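Local coordinates for Low molecular weight protein-tyrosine-phosphatase PtpA (Staphylococcus aureus, PDB 3ROF) that removes phosphate from phosphotyrosine in proteins and, as a secreted effector, probably counteracts host defences and supports survival inside macrophages, at residues K111-S116 with V139-D144; S121-P126 with E133-M138; D85-M90 with P103-Q108. One frame throughout, in Å; residues are numbered along the deposited sequence.

Contact 1: K111-S116 with V139-D144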
ATOM      1  N   LYS A 111      -2.299  -9.388   2.388  1.00  6.66           N
ATOM      2  CA  LYS A 111      -2.503  -8.343   3.387  1.00  6.72           C
ATOM      3  C   LYS A 111      -1.151  -7.901   3.918  1.00  6.31           C
ATOM      4  O   LYS A 111      -0.249  -8.703   4.082  1.00  6.29           O
ATOM      5  CB  LYS A 111      -3.365  -8.836   4.538  1.00  7.30           C
ATOM      6  CG  LYS A 111      -4.798  -9.062   4.162  1.00 12.38           C
ATOM      7  CD  LYS A 111      -5.589  -9.559   5.449  1.00 17.80           C
ATOM      8  CE  LYS A 111      -7.031  -9.894   5.197  1.00 14.55           C
ATOM      9  NZ  LYS A 111      -7.570 -10.398   6.475  1.00 13.21           N
ATOM     10  N   LEU A 112      -1.037  -6.604   4.217  1.00  5.28           N
ATOM     11  CA  LEU A 112       0.183  -6.021   4.749  1.00  5.79           C
ATOM     12  C   LEU A 112       0.741  -6.839   5.896  1.00  5.16           C
ATOM     13  O   LEU A 112       1.966  -7.101   5.958  1.00  5.54           O
ATOM     14  CB  LEU A 112      -0.072  -4.605   5.198  1.00  5.82           C
ATOM     15  CG  LEU A 112       1.146  -3.870   5.787  1.00  6.03           C
ATOM     16  CD1 LEU A 112       2.125  -3.493   4.721  1.00  9.91           C
ATOM     17  CD2 LEU A 112       0.727  -2.632   6.558  1.00 10.58           C
ATOM     18  N   LEU A 113      -0.110  -7.202   6.856  1.00  5.34           N
ATOM     19  CA  LEU A 113       0.386  -7.804   8.097  1.00  5.73           C
ATOM     20  C   LEU A 113       0.779  -9.276   7.946  1.00  6.53           C
ATOM     21  O   LEU A 113       1.287  -9.867   8.905  1.00  7.07           O
ATOM     22  CB  LEU A 113      -0.603  -7.546   9.236  1.00  7.99           C
ATOM     23  CG  LEU A 113      -0.688  -6.060   9.634  1.00  6.77           C
ATOM     24  CD1 LEU A 113      -1.786  -5.897  10.688  1.00  9.77           C
ATOM     25  CD2 LEU A 113       0.631  -5.516  10.189  1.00 10.64           C
ATOM     26  N   GLU A 114       0.595  -9.846   6.757  1.00  5.75           N
ATOM     27  CA  GLU A 114       1.187 -11.153   6.480  1.00  7.06           C
ATOM     28  C   GLU A 114       2.724 -11.088   6.522  1.00  6.85           C
ATOM     29  O   GLU A 114       3.375 -12.117   6.741  1.00 10.03           O
ATOM     30  CB  GLU A 114       0.745 -11.701   5.128  1.00  7.90           C
ATOM     31  CG  GLU A 114      -0.688 -12.048   5.068  1.00 11.89           C
ATOM     32  CD  GLU A 114      -1.018 -12.731   3.781  1.00 16.48           C
ATOM     33  OE1 GLU A 114      -0.644 -13.924   3.612  1.00 23.70           O
ATOM     34  OE2 GLU A 114      -1.611 -12.105   2.908  1.00 13.43           O
ATOM     35  N   PHE A 115       3.272  -9.884   6.386  1.00  6.64           N
ATOM     36  CA  PHE A 115       4.713  -9.642   6.415  1.00  6.55           C
ATOM     37  C   PHE A 115       5.186  -9.163   7.791  1.00  7.03           C
ATOM     38  O   PHE A 115       6.315  -8.717   7.911  1.00  8.36           O
ATOM     39  CB  PHE A 115       5.076  -8.657   5.333  1.00  7.59           C
ATOM     40  CG  PHE A 115       4.777  -9.196   3.948  1.00  6.56           C
ATOM     41  CD1 PHE A 115       5.694 -10.018   3.295  1.00  7.87           C
ATOM     42  CD2 PHE A 115       3.567  -8.901   3.309  1.00  5.77           C
ATOM     43  CE1 PHE A 115       5.385 -10.533   2.045  1.00  9.59           C
ATOM     44  CE2 PHE A 115       3.250  -9.418   2.081  1.00  8.98           C
ATOM     45  CZ  PHE A 115       4.160 -10.244   1.446  1.00  9.01           C
ATOM     46  N   SER A 116       4.343  -9.315   8.808  1.00  6.35           N
ATOM     47  CA  SER A 116       4.601  -8.798  10.121  1.00  7.41           C
ATOM     48  C   SER A 116       4.479  -9.890  11.179  1.00  7.99           C
ATOM     49  O   SER A 116       3.635 -10.791  11.087  1.00  9.97           O
ATOM     50  CB  SER A 116       3.608  -7.679  10.446  1.00  7.19           C
ATOM     51  OG  SER A 116       3.765  -7.203  11.763  1.00  8.36           O
ATOM     52  N   VAL A 139       3.066  -0.512   9.437  1.00  4.93           N
ATOM     53  CA  VAL A 139       3.838  -0.515   8.196  1.00  5.80           C
ATOM     54  C   VAL A 139       5.318  -0.780   8.456  1.00  5.48           C
ATOM     55  O   VAL A 139       5.931  -1.601   7.771  1.00  5.56           O
ATOM     56  CB  VAL A 139       3.681   0.837   7.447  1.00  5.69           C
ATOM     57  CG1 VAL A 139       4.567   0.841   6.193  1.00  7.04           C
ATOM     58  CG2 VAL A 139       2.234   1.057   7.052  1.00  6.44           C
ATOM     59  N   LEU A 140       5.889  -0.148   9.476  1.00  5.31           N
ATOM     60  CA  LEU A 140       7.301  -0.392   9.770  1.00  5.57           C
ATOM     61  C   LEU A 140       7.544  -1.852  10.126  1.00  6.10           C
ATOM     62  O   LEU A 140       8.606  -2.410   9.828  1.00  8.61           O
ATOM     63  CB  LEU A 140       7.804   0.517  10.896  1.00  6.81           C
ATOM     64  CG  LEU A 140       8.551   1.743  10.397  1.00  7.71           C
ATOM     65  CD1 LEU A 140       7.689   2.629   9.511  1.00  8.11           C
ATOM     66  CD2 LEU A 140       9.088   2.502  11.593  1.00 11.92           C
ATOM     67  N   SER A 141       6.578  -2.527  10.745  1.00  6.10           N
ATOM     68  CA  SER A 141       6.777  -3.900  11.145  1.00  6.77           C
ATOM     69  C   SER A 141       6.831  -4.843   9.942  1.00  5.73           C
ATOM     70  O   SER A 141       7.378  -5.937  10.039  1.00  6.09           O
ATOM     71  CB  SER A 141       5.712  -4.333  12.126  1.00  8.01           C
ATOM     72  OG  SER A 141       4.467  -4.660  11.515  1.00  7.50           O
ATOM     73  N   SER A 142       6.265  -4.400   8.830  1.00  5.39           N
ATOM     74  CA  SER A 142       6.168  -5.198   7.600  1.00  5.49           C
ATOM     75  C   SER A 142       7.131  -4.818   6.490  1.00  5.03           C
ATOM     76  O   SER A 142       7.354  -5.634   5.599  1.00  5.11           O
ATOM     77  CB  SER A 142       4.763  -5.085   7.013  1.00  6.43           C
ATOM     78  OG  SER A 142       3.820  -5.720   7.823  1.00 17.25           O
ATOM     79  N   CYS A 143       7.664  -3.591   6.523  1.00  5.59           N
ATOM     80  CA  CYS A 143       8.205  -3.006   5.316  1.00  4.92           C
ATOM     81  C   CYS A 143       9.439  -3.757   4.804  1.00  4.81           C
ATOM     82  O   CYS A 143       9.472  -4.116   3.620  1.00  5.24           O
ATOM     83  CB  CYS A 143       8.516  -1.530   5.580  1.00  5.96           C
ATOM     84  SG  CYS A 143       8.984  -0.611   4.095  1.00  6.80           S
ATOM     85  N   ASP A 144      10.435  -3.966   5.650  1.00  5.06           N
ATOM     86  CA  ASP A 144      11.632  -4.660   5.138  1.00  4.90           C
ATOM     87  C   ASP A 144      11.321  -6.107   4.753  1.00  4.84           C
ATOM     88  O   ASP A 144      11.911  -6.612   3.792  1.00  5.38           O
ATOM     89  CB  ASP A 144      12.747  -4.622   6.137  1.00  5.36           C
ATOM     90  CG  ASP A 144      13.427  -3.272   6.184  1.00  6.08           C
ATOM     91  OD1 ASP A 144      13.588  -2.651   5.138  1.00  6.02           O
ATOM     92  OD2 ASP A 144      13.924  -2.895   7.281  1.00 11.91           O
TER

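Contact 2: S121-P126 with E133-M138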
ATOM      1  N   SER A 121      -4.187  -9.190  12.077  1.00 21.38           N
ATOM      2  CA  SER A 121      -4.289  -9.557  10.656  1.00 18.91           C
ATOM      3  C   SER A 121      -4.590  -8.348   9.767  1.00  8.74           C
ATOM      4  O   SER A 121      -4.175  -8.329   8.609  1.00  7.58           O
ATOM      5  CB  SER A 121      -5.400 -10.600  10.446  1.00 20.93           C
ATOM      6  N   ASP A 122      -5.354  -7.397  10.299  1.00  9.93           N
ATOM      7  CA  ASP A 122      -5.868  -6.265   9.524  1.00  7.66           C
ATOM      8  C   ASP A 122      -5.396  -4.950  10.152  1.00  6.48           C
ATOM      9  O   ASP A 122      -5.236  -4.835  11.378  1.00  7.27           O
ATOM     10  CB  ASP A 122      -7.431  -6.258   9.545  1.00  8.41           C
ATOM     11  CG  ASP A 122      -8.086  -7.284   8.615  1.00 12.44           C
ATOM     12  OD1 ASP A 122      -7.447  -8.071   7.975  1.00 11.95           O
ATOM     13  OD2 ASP A 122      -9.311  -7.240   8.486  1.00 14.38           O
ATOM     14  N   VAL A 123      -5.171  -3.959   9.289  1.00  5.96           N
ATOM     15  CA  VAL A 123      -4.802  -2.616   9.713  1.00  5.33           C
ATOM     16  C   VAL A 123      -6.088  -1.820   9.895  1.00  6.12           C
ATOM     17  O   VAL A 123      -6.812  -1.587   8.916  1.00  7.02           O
ATOM     18  CB  VAL A 123      -3.916  -1.927   8.674  1.00  6.13           C
ATOM     19  CG1 VAL A 123      -3.561  -0.486   9.108  1.00  7.29           C
ATOM     20  CG2 VAL A 123      -2.669  -2.767   8.381  1.00  5.82           C
ATOM     21  N   PRO A 124      -6.402  -1.407  11.134  1.00  6.37           N
ATOM     22  CA  PRO A 124      -7.637  -0.626  11.339  1.00  7.35           C
ATOM     23  C   PRO A 124      -7.595   0.706  10.637  1.00  6.06           C
ATOM     24  O   PRO A 124      -6.550   1.288  10.473  1.00  6.84           O
ATOM     25  CB  PRO A 124      -7.706  -0.418  12.859  1.00 16.39           C
ATOM     26  CG  PRO A 124      -6.810  -1.488  13.424  1.00 18.44           C
ATOM     27  CD  PRO A 124      -5.683  -1.622  12.392  1.00  8.36           C
ATOM     28  N   ASP A 125      -8.749   1.189  10.228  1.00  7.22           N
ATOM     29  CA  ASP A 125      -8.831   2.395   9.427  1.00  6.80           C
ATOM     30  C   ASP A 125      -8.778   3.647  10.300  1.00  6.13           C
ATOM     31  O   ASP A 125      -9.718   3.920  11.079  1.00  6.41           O
ATOM     32  CB  ASP A 125     -10.137   2.377   8.628  1.00  6.38           C
ATOM     33  CG  ASP A 125     -10.254   3.504   7.617  1.00  6.06           C
ATOM     34  OD1 ASP A 125      -9.367   4.382   7.585  1.00  5.89           O
ATOM     35  OD2 ASP A 125     -11.256   3.478   6.852  1.00  6.82           O
ATOM     36  N   PRO A 126      -7.693   4.428  10.218  1.00  5.74           N
ATOM     37  CA  PRO A 126      -7.567   5.600  11.082  1.00  6.60           C
ATOM     38  C   PRO A 126      -8.427   6.762  10.626  1.00  5.86           C
ATOM     39  O   PRO A 126      -8.521   7.745  11.378  1.00  6.16           O
ATOM     40  CB  PRO A 126      -6.084   5.915  10.986  1.00  7.08           C
ATOM     41  CG  PRO A 126      -5.747   5.566   9.545  1.00  5.34           C
ATOM     42  CD  PRO A 126      -6.561   4.314   9.269  1.00  6.15           C
ATOM     43  N   GLU A 133      -0.397   6.844  14.288  1.00  6.44           N
ATOM     44  CA  GLU A 133       0.849   6.274  14.797  1.00  7.04           C
ATOM     45  C   GLU A 133       0.825   4.756  14.786  1.00  6.87           C
ATOM     46  O   GLU A 133       1.825   4.105  14.455  1.00  8.15           O
ATOM     47  CB  GLU A 133       1.171   6.814  16.186  1.00 11.38           C
ATOM     48  CG  GLU A 133       2.541   6.378  16.639  1.00 25.80           C
ATOM     49  CD  GLU A 133       2.932   6.993  17.963  1.00 30.59           C
ATOM     50  OE1 GLU A 133       2.384   8.078  18.279  1.00 29.44           O
ATOM     51  OE2 GLU A 133       3.772   6.394  18.681  1.00 30.27           O
ATOM     52  N   GLY A 134      -0.316   4.174  15.130  1.00  6.98           N
ATOM     53  CA  GLY A 134      -0.436   2.733  15.107  1.00  8.08           C
ATOM     54  C   GLY A 134      -0.284   2.174  13.719  1.00  5.91           C
ATOM     55  O   GLY A 134       0.322   1.121  13.501  1.00  7.27           O
ATOM     56  N   VAL A 135      -0.839   2.863  12.726  1.00  5.90           N
ATOM     57  CA  VAL A 135      -0.698   2.450  11.330  1.00  5.83           C
ATOM     58  C   VAL A 135       0.762   2.515  10.900  1.00  5.70           C
ATOM     59  O   VAL A 135       1.291   1.593  10.265  1.00  5.46           O
ATOM     60  CB  VAL A 135      -1.617   3.285  10.418  1.00  6.92           C
ATOM     61  CG1 VAL A 135      -1.317   2.970   8.958  1.00  6.09           C
ATOM     62  CG2 VAL A 135      -3.092   3.038  10.765  1.00  7.11           C
ATOM     63  N   TYR A 136       1.417   3.619  11.243  1.00  5.59           N
ATOM     64  CA  TYR A 136       2.847   3.779  10.966  1.00  5.78           C
ATOM     65  C   TYR A 136       3.625   2.608  11.541  1.00  5.05           C
ATOM     66  O   TYR A 136       4.451   2.002  10.851  1.00  5.66           O
ATOM     67  CB  TYR A 136       3.311   5.112  11.562  1.00  6.45           C
ATOM     68  CG  TYR A 136       4.783   5.388  11.424  1.00  6.66           C
ATOM     69  CD1 TYR A 136       5.309   5.912  10.260  1.00  7.72           C
ATOM     70  CD2 TYR A 136       5.636   5.128  12.471  1.00  8.10           C
ATOM     71  CE1 TYR A 136       6.673   6.176  10.141  1.00  8.96           C
ATOM     72  CE2 TYR A 136       6.997   5.367  12.378  1.00 10.55           C
ATOM     73  CZ  TYR A 136       7.502   5.901  11.222  1.00 10.85           C
ATOM     74  OH  TYR A 136       8.862   6.154  11.154  1.00 14.66           O
ATOM     75  N   ASP A 137       3.390   2.263  12.807  1.00  5.89           N
ATOM     76  CA  ASP A 137       4.107   1.173  13.440  1.00  5.74           C
ATOM     77  C   ASP A 137       3.843  -0.144  12.694  1.00  6.69           C
ATOM     78  O   ASP A 137       4.758  -0.946  12.510  1.00  5.87           O
ATOM     79  CB  ASP A 137       3.706   1.033  14.905  1.00  8.24           C
ATOM     80  CG  ASP A 137       4.144   2.185  15.767  1.00 11.38           C
ATOM     81  OD1 ASP A 137       4.960   3.001  15.376  1.00 11.42           O
ATOM     82  OD2 ASP A 137       3.645   2.259  16.921  1.00 15.80           O
ATOM     83  N   MET A 138       2.601  -0.361  12.247  1.00  5.97           N
ATOM     84  CA  MET A 138       2.272  -1.570  11.500  1.00  6.06           C
ATOM     85  C   MET A 138       3.017  -1.619  10.179  1.00  5.02           C
ATOM     86  O   MET A 138       3.586  -2.668   9.809  1.00  5.38           O
ATOM     87  CB  MET A 138       0.765  -1.660  11.272  1.00  5.71           C
ATOM     88  CG  MET A 138       0.055  -2.169  12.511  1.00  7.38           C
ATOM     89  SD  MET A 138      -1.733  -2.091  12.300  1.00  7.63           S
ATOM     90  CE  MET A 138      -2.276  -3.176  13.635  1.00 12.55           C
TER

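Contact 3: D85-M90 with P103-Q108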
ATOM      1  N   ASP A  85       2.057  -6.275 -10.100  1.00  8.18           N
ATOM      2  CA  ASP A  85       2.745  -7.517  -9.768  1.00  8.09           C
ATOM      3  C   ASP A  85       2.436  -7.981  -8.339  1.00  6.91           C
ATOM      4  O   ASP A  85       2.273  -9.194  -8.090  1.00  7.94           O
ATOM      5  CB  ASP A  85       4.247  -7.372  -9.939  1.00  9.03           C
ATOM      6  CG  ASP A  85       4.612  -7.054 -11.366  1.00 10.12           C
ATOM      7  OD1 ASP A  85       4.339  -7.897 -12.227  1.00 19.05           O
ATOM      8  OD2 ASP A  85       5.080  -5.941 -11.654  1.00 12.38           O
ATOM      9  N   TYR A  86       2.381  -7.020  -7.412  1.00  6.97           N
ATOM     10  CA  TYR A  86       2.087  -7.294  -6.015  1.00  6.28           C
ATOM     11  C   TYR A  86       1.048  -6.305  -5.558  1.00  5.70           C
ATOM     12  O   TYR A  86       1.195  -5.114  -5.829  1.00  7.10           O
ATOM     13  CB  TYR A  86       3.331  -7.157  -5.143  1.00  7.67           C
ATOM     14  CG  TYR A  86       4.431  -8.086  -5.603  1.00  7.36           C
ATOM     15  CD1 TYR A  86       4.516  -9.395  -5.131  1.00  8.51           C
ATOM     16  CD2 TYR A  86       5.351  -7.670  -6.566  1.00  7.60           C
ATOM     17  CE1 TYR A  86       5.482 -10.274  -5.636  1.00 10.65           C
ATOM     18  CE2 TYR A  86       6.314  -8.532  -7.050  1.00  8.99           C
ATOM     19  CZ  TYR A  86       6.374  -9.812  -6.563  1.00  9.33           C
ATOM     20  OH  TYR A  86       7.340 -10.664  -7.054  1.00 12.15           O
ATOM     21  N   ILE A  87       0.006  -6.797  -4.914  1.00  6.20           N
ATOM     22  CA  ILE A  87      -1.081  -5.953  -4.382  1.00  6.44           C
ATOM     23  C   ILE A  87      -1.146  -6.240  -2.885  1.00  6.25           C
ATOM     24  O   ILE A  87      -1.321  -7.398  -2.480  1.00  7.00           O
ATOM     25  CB  ILE A  87      -2.442  -6.247  -5.071  1.00  6.09           C
ATOM     26  CG1 ILE A  87      -2.311  -6.079  -6.590  1.00  8.11           C
ATOM     27  CG2 ILE A  87      -3.499  -5.338  -4.522  1.00  7.57           C
ATOM     28  CD1 ILE A  87      -3.513  -6.459  -7.312  1.00 17.96           C
ATOM     29  N   VAL A  88      -1.012  -5.202  -2.070  1.00  5.14           N
ATOM     30  CA  VAL A  88      -0.908  -5.364  -0.642  1.00  5.64           C
ATOM     31  C   VAL A  88      -2.062  -4.569  -0.006  1.00  4.87           C
ATOM     32  O   VAL A  88      -2.034  -3.332   0.059  1.00  5.16           O
ATOM     33  CB  VAL A  88       0.449  -4.896  -0.107  1.00  5.37           C
ATOM     34  CG1 VAL A  88       0.503  -5.080   1.424  1.00  7.04           C
ATOM     35  CG2 VAL A  88       1.575  -5.676  -0.804  1.00  7.32           C
ATOM     36  N   ALA A  89      -3.061  -5.315   0.442  1.00  5.28           N
ATOM     37  CA  ALA A  89      -4.287  -4.783   1.012  1.00  5.44           C
ATOM     38  C   ALA A  89      -4.107  -4.528   2.500  1.00  5.40           C
ATOM     39  O   ALA A  89      -3.324  -5.201   3.157  1.00  6.00           O
ATOM     40  CB  ALA A  89      -5.399  -5.800   0.815  1.00  6.45           C
ATOM     41  N   MET A  90      -4.916  -3.610   3.052  1.00  5.34           N
ATOM     42  CA  MET A  90      -4.838  -3.337   4.477  1.00  5.38           C
ATOM     43  C   MET A  90      -5.704  -4.234   5.348  1.00  5.89           C
ATOM     44  O   MET A  90      -5.244  -4.649   6.425  1.00  6.68           O
ATOM     45  CB  MET A  90      -5.145  -1.863   4.729  1.00  5.20           C
ATOM     46  CG  MET A  90      -4.160  -0.944   4.022  1.00  6.41           C
ATOM     47  SD  MET A  90      -2.514  -1.090   4.754  1.00  6.48           S
ATOM     48  CE  MET A  90      -1.532  -0.477   3.422  1.00 13.07           C
ATOM     49  N   PRO A 103     -12.000  -9.494 -10.839  1.00 10.93           N
ATOM     50  CA  PRO A 103     -11.912 -10.948 -10.670  1.00 12.07           C
ATOM     51  C   PRO A 103     -10.845 -11.570 -11.560  1.00 14.17           C
ATOM     52  O   PRO A 103     -10.536 -12.746 -11.380  1.00 19.18           O
ATOM     53  CB  PRO A 103     -13.305 -11.432 -11.076  1.00 20.12           C
ATOM     54  CG  PRO A 103     -13.804 -10.376 -12.010  1.00 22.69           C
ATOM     55  CD  PRO A 103     -13.289  -9.094 -11.424  1.00 17.22           C
ATOM     56  N   ASN A 104     -10.281 -10.786 -12.487  1.00 15.21           N
ATOM     57  CA  ASN A 104      -9.237 -11.264 -13.381  1.00 12.64           C
ATOM     58  C   ASN A 104      -7.834 -10.890 -12.925  1.00 16.30           C
ATOM     59  O   ASN A 104      -6.873 -11.094 -13.643  1.00 17.65           O
ATOM     60  CB  ASN A 104      -9.477 -10.749 -14.813  1.00 17.39           C
ATOM     61  CG  ASN A 104     -10.674 -11.388 -15.469  1.00 13.61           C
ATOM     62  OD1 ASN A 104     -11.082 -12.484 -15.098  1.00 15.48           O
ATOM     63  ND2 ASN A 104     -11.225 -10.726 -16.477  1.00 23.12           N
ATOM     64  N   LEU A 105      -7.734 -10.333 -11.729  1.00 14.15           N
ATOM     65  CA  LEU A 105      -6.449  -9.943 -11.133  1.00 18.01           C
ATOM     66  C   LEU A 105      -5.436 -11.056 -11.324  1.00 14.33           C
ATOM     67  O   LEU A 105      -5.733 -12.196 -10.977  1.00 17.82           O
ATOM     68  CB  LEU A 105      -6.635  -9.693  -9.615  1.00 14.81           C
ATOM     69  CG  LEU A 105      -5.574  -8.896  -8.884  1.00 19.31           C
ATOM     70  CD1 LEU A 105      -5.693  -7.449  -9.327  1.00 30.39           C
ATOM     71  CD2 LEU A 105      -5.768  -9.039  -7.388  1.00 26.28           C
ATOM     72  N   LYS A 106      -4.269 -10.731 -11.874  1.00 13.56           N
ATOM     73  CA  LYS A 106      -3.166 -11.692 -12.060  1.00 14.23           C
ATOM     74  C   LYS A 106      -2.011 -11.555 -11.074  1.00 14.10           C
ATOM     75  O   LYS A 106      -1.266 -12.513 -10.836  1.00 17.07           O
ATOM     76  CB  LYS A 106      -2.567 -11.568 -13.461  1.00 20.36           C
ATOM     77  CG  LYS A 106      -3.583 -11.853 -14.603  1.00 30.30           C
ATOM     78  N   GLY A 107      -1.834 -10.368 -10.519  1.00 11.14           N
ATOM     79  CA  GLY A 107      -0.790 -10.164  -9.533  1.00  9.31           C
ATOM     80  C   GLY A 107      -1.046 -10.931  -8.257  1.00 11.13           C
ATOM     81  O   GLY A 107      -2.141 -11.444  -8.038  1.00 14.60           O
ATOM     82  N   GLN A 108      -0.047 -10.952  -7.388  1.00  8.04           N
ATOM     83  CA  GLN A 108      -0.121 -11.621  -6.089  1.00  8.56           C
ATOM     84  C   GLN A 108      -0.743 -10.671  -5.075  1.00  8.35           C
ATOM     85  O   GLN A 108      -0.248  -9.573  -4.864  1.00  9.15           O
ATOM     86  CB  GLN A 108       1.266 -11.998  -5.639  1.00  8.87           C
ATOM     87  CG  GLN A 108       1.905 -12.995  -6.595  1.00 11.65           C
ATOM     88  CD  GLN A 108       3.311 -13.296  -6.233  1.00 12.02           C
ATOM     89  OE1 GLN A 108       3.573 -13.689  -5.103  1.00 22.58           O
ATOM     90  NE2 GLN A 108       4.233 -13.125  -7.168  1.00 15.38           N
TER
HETATM   91  O   HOH W   1       3.388 -11.312  -9.416  1.00 14.72           O

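Contact 1: K111-S116 with V139-D144
Leu112 and Ser142 join the 3-10 turn that leaves the edge strand of the low molecular weight phosphatase sheet to the long helix 132-153. The inner part is the snug one. Leu112 CG stands anti to its backbone N (chi1 180°), and CD1 rests on Ser142 CB at 3.8 Å while CD2 meets Val139 CG2 at 4.0 Å, the Leu112 and Val139 side chains crossing at about a right angle. Val139 also packs on Ala23 and Ile26 of helix 19-33, so this end of the contact belongs to the core. Beside it Ser142 OG donates to Leu112 O at 3.0 Å, coming from above the carbonyl plane, 54° out of it. Phe115 N reaches the same oxygen from the opposite face, so the carbonyl is gripped from both sides and the buried hydroxyl has an acceptor.

Toward Phe115 and Ser116 the contact becomes more open and more polar. Phe115 gives the helix its CB, while its ring meets Phe110 edge-to-face. Its carbonyl O receives a CA-H...O contact from Ser142 CA and a hydrogen bond from Asn145 ND2. At the partly exposed margin two hydroxyls join: Ser116 OG, which also accepts from Met118 N, donates to Ser141 OG over a short 2.6 Å, and Ser141 OG in turn is bonded to Met138 O.

Contact 2: S121-P126 with E133-M138
The loop carrying Asp125, by similarity the proton donor of the phosphatase, lies against the long helix 132-153 through Val123, Pro124 and Pro126, which meet Val135 and Met138 about one turn apart. No hydrogen bond crosses between the two segments; the contact is held by apolar groups. Val135 CG2 is the busiest atom. It lies 3.9 Å from Pro126 CG, near the CB and CD of that ring, and equally close to Val123 CG1 and Pro124 O, so one methyl group touches Val123, Pro124 and Pro126. Both Val123 and Pro126 cross the Val135 side chain at about a right angle.

Met138 serves the other end. Beyond CG its chain is extended (chi2 173°, chi3 164°), which sends SD and CE out to the loop, past Val123 in the opposite sense. SD is 4.0 Å from Val123 CG1, and CE sits 3.9 Å from Pro124 CD with Asp122 O close by.

Asp122, Asp125 and the Val123 carbonyl find polar partners beyond this helix. Asp122 OD1 forms a salt bridge with Lys111 NZ, its OD2 accepts from Gln92 N, and Val123 O accepts from Arg19 NH1. Asp125 points its CB away from the helix, and its OD1 caps Tyr127 N at the start of helix 126-129. Pro126 touches Arg19 and lies about 4 Å, nearest atoms, from a phosphate ion, probably from the crystallisation liquor. Apolar contacts to the helix and polar bonds to Lys111, Gln92 and Arg19 are consistent with a loop fixed on the helix near the active site.

Contact 3: D85-M90 with P103-Q108
Gln108 pairs with Tyr86 in a parallel bridge, the start of strand 108-111 at the edge of the four-stranded sheet. Two hydrogen bonds hold it, both made by the backbone of Gln108: its N donates to Asp85 O at 3.0 Å, and its O accepts from Ile87 N at 2.8 Å. Both are nearly straight at hydrogen, 168° and 169°. A water adds a further link, donating to Asp85 O at 2.7 Å and accepting from Gln108 NE2 at 3.0 Å. Asp85 O therefore receives both a backbone N-H and a water.

Outward from the bridge, the Tyr86 and Gln108 side chains lie side by side and point the same way, ring and amide planes 55° apart. Gln108 NE2 comes to 3.5 Å from Tyr86 CE1 in an oblique approach. Their polar ends meet the end of helix 132-153: Tyr86 OH and Gln108 NE2 both bond Asp153 OD2, and Gln108 OE1 takes Tyr149 OH.

Ile87, next along the strand, meets Leu105 of the loop before strand 108-111, and both rest on Ile98 of helix 92-101. The two side chains reach toward each other tip to tip, but their CD1 atoms are modelled closer than carbons can sit, so the detail of this approach is doubtful. Gly107 runs past Asp85 with its CA 3.5 Å from Asp85 O, and its N is bonded to Asp83.

The chemistry works at two levels: backbone bonds, supplemented by the water, pair the edge strand with its neighbour, while Asp153 gathers a phenol and an amide from these neighbouring strands and so ties Tyr86 and Gln108 to the end of helix 132-153.

Overall arrangement
Along the chain contact 3 comes first, bringing strand 86-89 beside the start of strand 108-111 across the intervening helix 92-101, a beta-alpha-beta crossover. Contact 1 follows where strand 108-111 ends, and contact 2 is nested inside the loop that contact 1 closes. Contacts 1 and 2 share helix 132-153 and their centres are 10 Å apart; contact 3 lies about 16 and 20 Å from them, centre to centre. It still touches both: Leu112 N probably bonds Ala89 O, and Val123 N probably bonds Met90 O. Contacts 1 and 2 lie nearer the catalytic residues, contact 2 holding Asp125, while contact 3 builds the sheet edge.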